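Local coordinates for protein fatty Acyl-Adenylate Ligase (Escherichia coli, PDB 3PBK) that belongs to the ANL superfamily of AMP-binding enzymes, with a large N-terminal part and a small C-terminal domain, at residues 479-490 / 502-513. Numbering follows the deposited sequence.
Sequences AEQEPEIHSGDA and LQIQCRISDEER
Ala490 and Ile504 face each other as an antiparallel, non-hydrogen-bonded pair where strand 490-494 begins beside strand 500-505, the central strand of a small mixed sheet in the C-terminal domain of this ANL-superfamily protein. Beside that pair, Gln505 N donates to Asp489 O (3.0 Å), and CA-H...O contacts run from Ile504 CA to Asp489 O and from Ala490 CA to Gln503 O.

The polar side chains repeat this link: Gln505 NE2 reaches Asp489 OD1 (3.3 Å) within its own amide plane but from above the carboxylate. The other oxygen, Asp489 OD2, accepts from His486 N, bracing the type II turn 486-489.

On the sheet face of Ala490 and Ile504, apolar groups pack against Ala479 and Ile485. Ile504 meets Ile485 at about a right angle, CG2 to CD1 3.9 Å, while Ile504 CD1 also touches Ala479 CB; Ile504 also touches Leu521 of helix 511-529.

Farther along, a salt-bridge network ties the loop to the first turn of helix 511-529, whose N-cap is Asp510. A bend at chi2 (76°) helps bring Arg513 side-on to the Glu484 carboxylate, NE to OE2 at 2.9 Å and NH2 to OE1 at 2.7 Å, and Ile508 packs against the Glu484 CB. Arg513 NH2 also donates to Glu482 OE1 (2.7 Å), almost straight at 171°, in the guanidinium plane and onto the anti lone pair of that oxygen.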
ATOM      1  N   ALA A 479     -14.726  12.297 -15.350  1.00 21.58           N
ATOM      2  CA  ALA A 479     -14.093  11.562 -16.440  1.00 21.78           C
ATOM      3  C   ALA A 479     -14.388  10.054 -16.409  1.00 22.09           C
ATOM      4  O   ALA A 479     -14.605   9.438 -17.449  1.00 22.93           O
ATOM      5  CB  ALA A 479     -12.603  11.813 -16.442  1.00 21.83           C
ATOM      6  N   GLU A 480     -14.403   9.466 -15.218  1.00 21.69           N
ATOM      7  CA  GLU A 480     -14.617   8.027 -15.080  1.00 22.39           C
ATOM      8  C   GLU A 480     -16.067   7.581 -15.355  1.00 23.37           C
ATOM      9  O   GLU A 480     -16.395   6.388 -15.287  1.00 23.16           O
ATOM     10  CB  GLU A 480     -14.165   7.575 -13.696  1.00 22.12           C
ATOM     11  CG  GLU A 480     -12.826   8.152 -13.295  1.00 22.68           C
ATOM     12  CD  GLU A 480     -12.538   8.028 -11.802  1.00 23.62           C
ATOM     13  OE1 GLU A 480     -13.484   7.756 -11.023  1.00 23.04           O
ATOM     14  OE2 GLU A 480     -11.362   8.212 -11.413  1.00 23.03           O
ATOM     15  N   GLN A 481     -16.927   8.539 -15.678  1.00 23.33           N
ATOM     16  CA  GLN A 481     -18.314   8.240 -16.007  1.00 23.66           C
ATOM     17  C   GLN A 481     -18.407   7.701 -17.422  1.00 24.97           C
ATOM     18  O   GLN A 481     -19.316   6.932 -17.763  1.00 25.73           O
ATOM     19  CB  GLN A 481     -19.160   9.500 -15.887  1.00 24.04           C
ATOM     20  CG  GLN A 481     -19.180  10.082 -14.490  1.00 24.05           C
ATOM     21  CD  GLN A 481     -19.797   9.126 -13.498  1.00 25.44           C
ATOM     22  OE1 GLN A 481     -19.081   8.454 -12.736  1.00 24.56           O
ATOM     23  NE2 GLN A 481     -21.138   9.031 -13.513  1.00 25.00           N
ATOM     24  N   GLU A 482     -17.465   8.118 -18.256  1.00 23.86           N
ATOM     25  CA  GLU A 482     -17.443   7.650 -19.620  1.00 25.43           C
ATOM     26  C   GLU A 482     -17.088   6.166 -19.607  1.00 26.24           C
ATOM     27  O   GLU A 482     -16.329   5.725 -18.741  1.00 26.12           O
ATOM     28  CB  GLU A 482     -16.443   8.469 -20.430  1.00 26.71           C
ATOM     29  CG  GLU A 482     -16.756   9.969 -20.444  1.00 27.22           C
ATOM     30  CD  GLU A 482     -18.120  10.285 -21.054  1.00 29.00           C
ATOM     31  OE1 GLU A 482     -18.310  10.037 -22.269  1.00 30.12           O
ATOM     32  OE2 GLU A 482     -19.001  10.791 -20.319  1.00 27.99           O
ATOM     33  N   PRO A 483     -17.649   5.386 -20.554  1.00 26.40           N
ATOM     34  CA  PRO A 483     -17.455   3.932 -20.535  1.00 25.96           C
ATOM     35  C   PRO A 483     -15.995   3.570 -20.766  1.00 26.23           C
ATOM     36  O   PRO A 483     -15.498   2.585 -20.209  1.00 26.57           O
ATOM     37  CB  PRO A 483     -18.302   3.441 -21.715  1.00 25.78           C
ATOM     38  CG  PRO A 483     -19.142   4.604 -22.135  1.00 25.45           C
ATOM     39  CD  PRO A 483     -18.385   5.825 -21.751  1.00 26.04           C
ATOM     40  N   GLU A 484     -15.312   4.377 -21.573  1.00 25.91           N
ATOM     41  CA  GLU A 484     -13.941   4.078 -21.970  1.00 26.70           C
ATOM     42  C   GLU A 484     -12.933   4.404 -20.864  1.00 26.48           C
ATOM     43  O   GLU A 484     -11.873   3.783 -20.764  1.00 26.03           O
ATOM     44  CB  GLU A 484     -13.580   4.815 -23.264  1.00 26.84           C
ATOM     45  CG  GLU A 484     -14.516   4.531 -24.434  1.00 28.03           C
ATOM     46  CD  GLU A 484     -15.548   5.636 -24.666  1.00 28.82           C
ATOM     47  OE1 GLU A 484     -15.681   6.527 -23.797  1.00 28.47           O
ATOM     48  OE2 GLU A 484     -16.223   5.615 -25.723  1.00 28.92           O
ATOM     49  N   ILE A 485     -13.274   5.375 -20.025  1.00 26.26           N
ATOM     50  CA  ILE A 485     -12.396   5.763 -18.931  1.00 25.93           C
ATOM     51  C   ILE A 485     -12.675   5.006 -17.624  1.00 26.09           C
ATOM     52  O   ILE A 485     -13.828   4.884 -17.184  1.00 24.79           O
ATOM     53  CB  ILE A 485     -12.473   7.260 -18.699  1.00 24.43           C
ATOM     54  CG1 ILE A 485     -12.353   7.978 -20.042  1.00 23.75           C
ATOM     55  CG2 ILE A 485     -11.394   7.692 -17.731  1.00 24.10           C
ATOM     56  CD1 ILE A 485     -12.654   9.439 -19.969  1.00 23.47           C
ATOM     57  N   HIS A 486     -11.604   4.482 -17.029  1.00 27.19           N
ATOM     58  CA  HIS A 486     -11.677   3.778 -15.751  1.00 26.99           C
ATOM     59  C   HIS A 486     -11.036   4.606 -14.643  1.00 26.19           C
ATOM     60  O   HIS A 486     -10.470   5.668 -14.894  1.00 25.62           O
ATOM     61  CB  HIS A 486     -10.961   2.432 -15.825  1.00 27.78           C
ATOM     62  CG  HIS A 486     -11.317   1.622 -17.028  1.00 29.77           C
ATOM     63  ND1 HIS A 486     -12.565   1.062 -17.206  1.00 29.96           N
ATOM     64  CD2 HIS A 486     -10.581   1.261 -18.108  1.00 30.16           C
ATOM     65  CE1 HIS A 486     -12.586   0.400 -18.349  1.00 29.93           C
ATOM     66  NE2 HIS A 486     -11.394   0.502 -18.913  1.00 30.59           N
ATOM     67  N   SER A 487     -11.113   4.102 -13.416  1.00 26.34           N
ATOM     68  CA  SER A 487     -10.517   4.791 -12.280  1.00 25.78           C
ATOM     69  C   SER A 487      -8.992   4.657 -12.287  1.00 26.06           C
ATOM     70  O   SER A 487      -8.442   3.553 -12.365  1.00 25.16           O
ATOM     71  CB  SER A 487     -11.105   4.263 -10.974  1.00 24.74           C
ATOM     72  OG  SER A 487     -11.207   5.305 -10.017  1.00 24.75           O
ATOM     73  N   GLY A 488      -8.308   5.791 -12.222  1.00 25.74           N
ATOM     74  CA  GLY A 488      -6.862   5.772 -12.301  1.00 27.71           C
ATOM     75  C   GLY A 488      -6.394   6.215 -13.669  1.00 28.72           C
ATOM     76  O   GLY A 488      -5.256   6.654 -13.838  1.00 29.65           O
ATOM     77  N   ASP A 489      -7.285   6.103 -14.648  1.00 28.33           N
ATOM     78  CA  ASP A 489      -6.998   6.557 -15.999  1.00 28.34           C
ATOM     79  C   ASP A 489      -6.907   8.077 -16.044  1.00 27.36           C
ATOM     80  O   ASP A 489      -6.246   8.640 -16.907  1.00 28.27           O
ATOM     81  CB  ASP A 489      -8.084   6.074 -16.965  1.00 27.97           C
ATOM     82  CG  ASP A 489      -7.914   4.622 -17.366  1.00 29.88           C
ATOM     83  OD1 ASP A 489      -6.878   4.006 -17.007  1.00 31.15           O
ATOM     84  OD2 ASP A 489      -8.825   4.101 -18.051  1.00 29.53           O
ATOM     85  N   ALA A 490      -7.577   8.741 -15.110  1.00 27.48           N
ATOM     86  CA  ALA A 490      -7.644  10.198 -15.123  1.00 26.60           C
ATOM     87  C   ALA A 490      -6.930  10.826 -13.931  1.00 25.84           C
ATOM     88  O   ALA A 490      -7.131  10.406 -12.792  1.00 25.22           O
ATOM     89  CB  ALA A 490      -9.095  10.665 -15.186  1.00 25.10           C
ATOM     90  N   LEU A 502      -6.567  18.248 -16.725  1.00 23.53           N
ATOM     91  CA  LEU A 502      -7.000  16.876 -16.506  1.00 23.61           C
ATOM     92  C   LEU A 502      -6.391  15.970 -17.573  1.00 25.32           C
ATOM     93  O   LEU A 502      -6.735  16.076 -18.750  1.00 25.18           O
ATOM     94  CB  LEU A 502      -8.519  16.775 -16.572  1.00 23.45           C
ATOM     95  CG  LEU A 502      -9.144  15.378 -16.548  1.00 22.64           C
ATOM     96  CD1 LEU A 502      -8.892  14.695 -15.224  1.00 23.15           C
ATOM     97  CD2 LEU A 502     -10.631  15.471 -16.803  1.00 22.54           C
ATOM     98  N   GLN A 503      -5.488  15.080 -17.169  1.00 25.25           N
ATOM     99  CA  GLN A 503      -4.894  14.144 -18.107  1.00 25.07           C
ATOM    100  C   GLN A 503      -5.654  12.826 -18.082  1.00 25.20           C
ATOM    101  O   GLN A 503      -6.025  12.334 -17.026  1.00 24.78           O
ATOM    102  CB  GLN A 503      -3.422  13.928 -17.789  1.00 26.30           C
ATOM    103  CG  GLN A 503      -2.653  15.214 -17.611  1.00 26.59           C
ATOM    104  CD  GLN A 503      -1.152  15.017 -17.698  1.00 28.91           C
ATOM    105  OE1 GLN A 503      -0.555  14.272 -16.918  1.00 30.10           O
ATOM    106  NE2 GLN A 503      -0.529  15.694 -18.655  1.00 31.00           N
ATOM    107  N   ILE A 504      -5.909  12.275 -19.261  1.00 27.28           N
ATOM    108  CA  ILE A 504      -6.617  11.007 -19.390  1.00 28.18           C
ATOM    109  C   ILE A 504      -5.863  10.082 -20.343  1.00 29.98           C
ATOM    110  O   ILE A 504      -5.677  10.396 -21.521  1.00 29.50           O
ATOM    111  CB  ILE A 504      -8.059  11.195 -19.913  1.00 26.99           C
ATOM    112  CG1 ILE A 504      -8.810  12.228 -19.075  1.00 25.75           C
ATOM    113  CG2 ILE A 504      -8.803   9.872 -19.915  1.00 26.38           C
ATOM    114  CD1 ILE A 504     -10.237  12.442 -19.518  1.00 24.78           C
ATOM    115  N   GLN A 505      -5.413   8.950 -19.819  1.00 30.94           N
ATOM    116  CA  GLN A 505      -4.784   7.942 -20.643  1.00 32.57           C
ATOM    117  C   GLN A 505      -5.899   7.025 -21.078  1.00 31.69           C
ATOM    118  O   GLN A 505      -6.660   6.544 -20.244  1.00 30.56           O
ATOM    119  CB  GLN A 505      -3.729   7.173 -19.849  1.00 35.69           C
ATOM    120  CG  GLN A 505      -4.292   6.308 -18.745  1.00 35.07           C
ATOM    121  CD  GLN A 505      -3.225   5.462 -18.082  1.00 40.30           C
ATOM    122  OE1 GLN A 505      -2.032   5.772 -18.165  1.00 44.16           O
ATOM    123  NE2 GLN A 505      -3.647   4.386 -17.415  1.00 38.26           N
ATOM    124  N   CYS A 506      -6.015   6.802 -22.383  1.00 32.64           N
ATOM    125  CA  CYS A 506      -7.133   6.025 -22.906  1.00 33.03           C
ATOM    126  C   CYS A 506      -6.852   5.369 -24.253  1.00 32.85           C
ATOM    127  O   CYS A 506      -5.944   5.771 -24.988  1.00 33.38           O
ATOM    128  CB  CYS A 506      -8.351   6.923 -23.050  1.00 32.56           C
ATOM    129  SG  CYS A 506      -8.036   8.235 -24.232  1.00 35.59           S
ATOM    130  N   ARG A 507      -7.671   4.372 -24.573  1.00 32.05           N
ATOM    131  CA  ARG A 507      -7.537   3.604 -25.804  1.00 32.17           C
ATOM    132  C   ARG A 507      -8.529   4.059 -26.893  1.00 31.38           C
ATOM    133  O   ARG A 507      -8.828   3.305 -27.825  1.00 30.98           O
ATOM    134  CB  ARG A 507      -7.715   2.106 -25.508  1.00 31.16           C
ATOM    135  CG  ARG A 507      -6.629   1.489 -24.632  1.00 31.20           C
ATOM    136  CD  ARG A 507      -7.053   0.129 -24.085  1.00 30.85           C
ATOM    137  NE  ARG A 507      -6.051  -0.421 -23.171  1.00 36.01           N
ATOM    138  CZ  ARG A 507      -6.240  -1.493 -22.401  1.00 37.43           C
ATOM    139  NH1 ARG A 507      -7.406  -2.133 -22.436  1.00 36.03           N
ATOM    140  NH2 ARG A 507      -5.270  -1.928 -21.597  1.00 35.49           N
ATOM    141  N   ILE A 508      -9.032   5.287 -26.784  1.00 30.78           N
ATOM    142  CA  ILE A 508      -9.996   5.786 -27.763  1.00 30.86           C
ATOM    143  C   ILE A 508      -9.296   6.167 -29.059  1.00 31.10           C
ATOM    144  O   ILE A 508      -8.587   7.166 -29.126  1.00 30.58           O
ATOM    145  CB  ILE A 508     -10.792   6.993 -27.230  1.00 30.71           C
ATOM    146  CG1 ILE A 508     -11.679   6.570 -26.061  1.00 30.55           C
ATOM    147  CG2 ILE A 508     -11.649   7.594 -28.326  1.00 30.29           C
ATOM    148  CD1 ILE A 508     -12.116   7.714 -25.168  1.00 30.34           C
ATOM    149  N   SER A 509      -9.504   5.368 -30.095  1.00 31.89           N
ATOM    150  CA  SER A 509      -8.833   5.601 -31.370  1.00 32.88           C
ATOM    151  C   SER A 509      -9.617   6.554 -32.268  1.00 32.40           C
ATOM    152  O   SER A 509      -9.032   7.425 -32.912  1.00 31.78           O
ATOM    153  CB  SER A 509      -8.578   4.275 -32.094  1.00 32.79           C
ATOM    154  OG  SER A 509      -8.004   3.315 -31.220  1.00 32.02           O
ATOM    155  N   ASP A 510     -10.938   6.378 -32.308  1.00 33.05           N
ATOM    156  CA  ASP A 510     -11.810   7.209 -33.133  1.00 33.07           C
ATOM    157  C   ASP A 510     -11.573   8.686 -32.824  1.00 33.47           C
ATOM    158  O   ASP A 510     -11.789   9.131 -31.697  1.00 32.95           O
ATOM    159  CB  ASP A 510     -13.281   6.830 -32.918  1.00 33.59           C
ATOM    160  CG  ASP A 510     -14.249   7.755 -33.660  1.00 35.78           C
ATOM    161  OD1 ASP A 510     -13.780   8.586 -34.464  1.00 37.41           O
ATOM    162  OD2 ASP A 510     -15.481   7.655 -33.446  1.00 35.43           O
ATOM    163  N   GLU A 511     -11.124   9.432 -33.834  1.00 34.41           N
ATOM    164  CA  GLU A 511     -10.786  10.844 -33.688  1.00 33.60           C
ATOM    165  C   GLU A 511     -12.031  11.692 -33.463  1.00 33.58           C
ATOM    166  O   GLU A 511     -11.988  12.729 -32.800  1.00 32.88           O
ATOM    167  CB  GLU A 511     -10.031  11.328 -34.923  1.00 35.42           C
ATOM    168  CG  GLU A 511      -9.614  12.781 -34.865  1.00 38.36           C
ATOM    169  CD  GLU A 511      -8.732  13.089 -33.662  1.00 40.88           C
ATOM    170  OE1 GLU A 511      -7.831  12.264 -33.358  1.00 40.82           O
ATOM    171  OE2 GLU A 511      -8.941  14.156 -33.025  1.00 40.47           O
ATOM    172  N   GLU A 512     -13.144  11.235 -34.020  1.00 34.15           N
ATOM    173  CA  GLU A 512     -14.440  11.867 -33.813  1.00 34.69           C
ATOM    174  C   GLU A 512     -14.866  11.808 -32.337  1.00 33.66           C
ATOM    175  O   GLU A 512     -15.329  12.803 -31.773  1.00 32.47           O
ATOM    176  CB  GLU A 512     -15.482  11.186 -34.708  1.00 36.10           C
ATOM    177  CG  GLU A 512     -16.917  11.663 -34.535  1.00 38.21           C
ATOM    178  CD  GLU A 512     -17.927  10.520 -34.674  1.00 42.37           C
ATOM    179  OE1 GLU A 512     -18.260   9.877 -33.641  1.00 41.15           O
ATOM    180  OE2 GLU A 512     -18.389  10.271 -35.817  1.00 44.01           O
ATOM    181  N   ARG A 513     -14.708  10.637 -31.721  1.00 33.10           N
ATOM    182  CA  ARG A 513     -15.059  10.447 -30.316  1.00 31.61           C
ATOM    183  C   ARG A 513     -14.146  11.240 -29.388  1.00 30.62           C
ATOM    184  O   ARG A 513     -14.600  11.792 -28.389  1.00 29.38           O
ATOM    185  CB  ARG A 513     -15.009   8.967 -29.943  1.00 31.16           C
ATOM    186  CG  ARG A 513     -15.048   8.703 -28.438  1.00 30.64           C
ATOM    187  CD  ARG A 513     -16.449   8.874 -27.882  1.00 30.21           C
ATOM    188  NE  ARG A 513     -16.575   8.432 -26.494  1.00 28.93           N
ATOM    189  CZ  ARG A 513     -17.067   9.184 -25.513  1.00 28.84           C
ATOM    190  NH1 ARG A 513     -17.481  10.417 -25.768  1.00 28.32           N
ATOM    191  NH2 ARG A 513     -17.157   8.701 -24.280  1.00 28.38           N
TER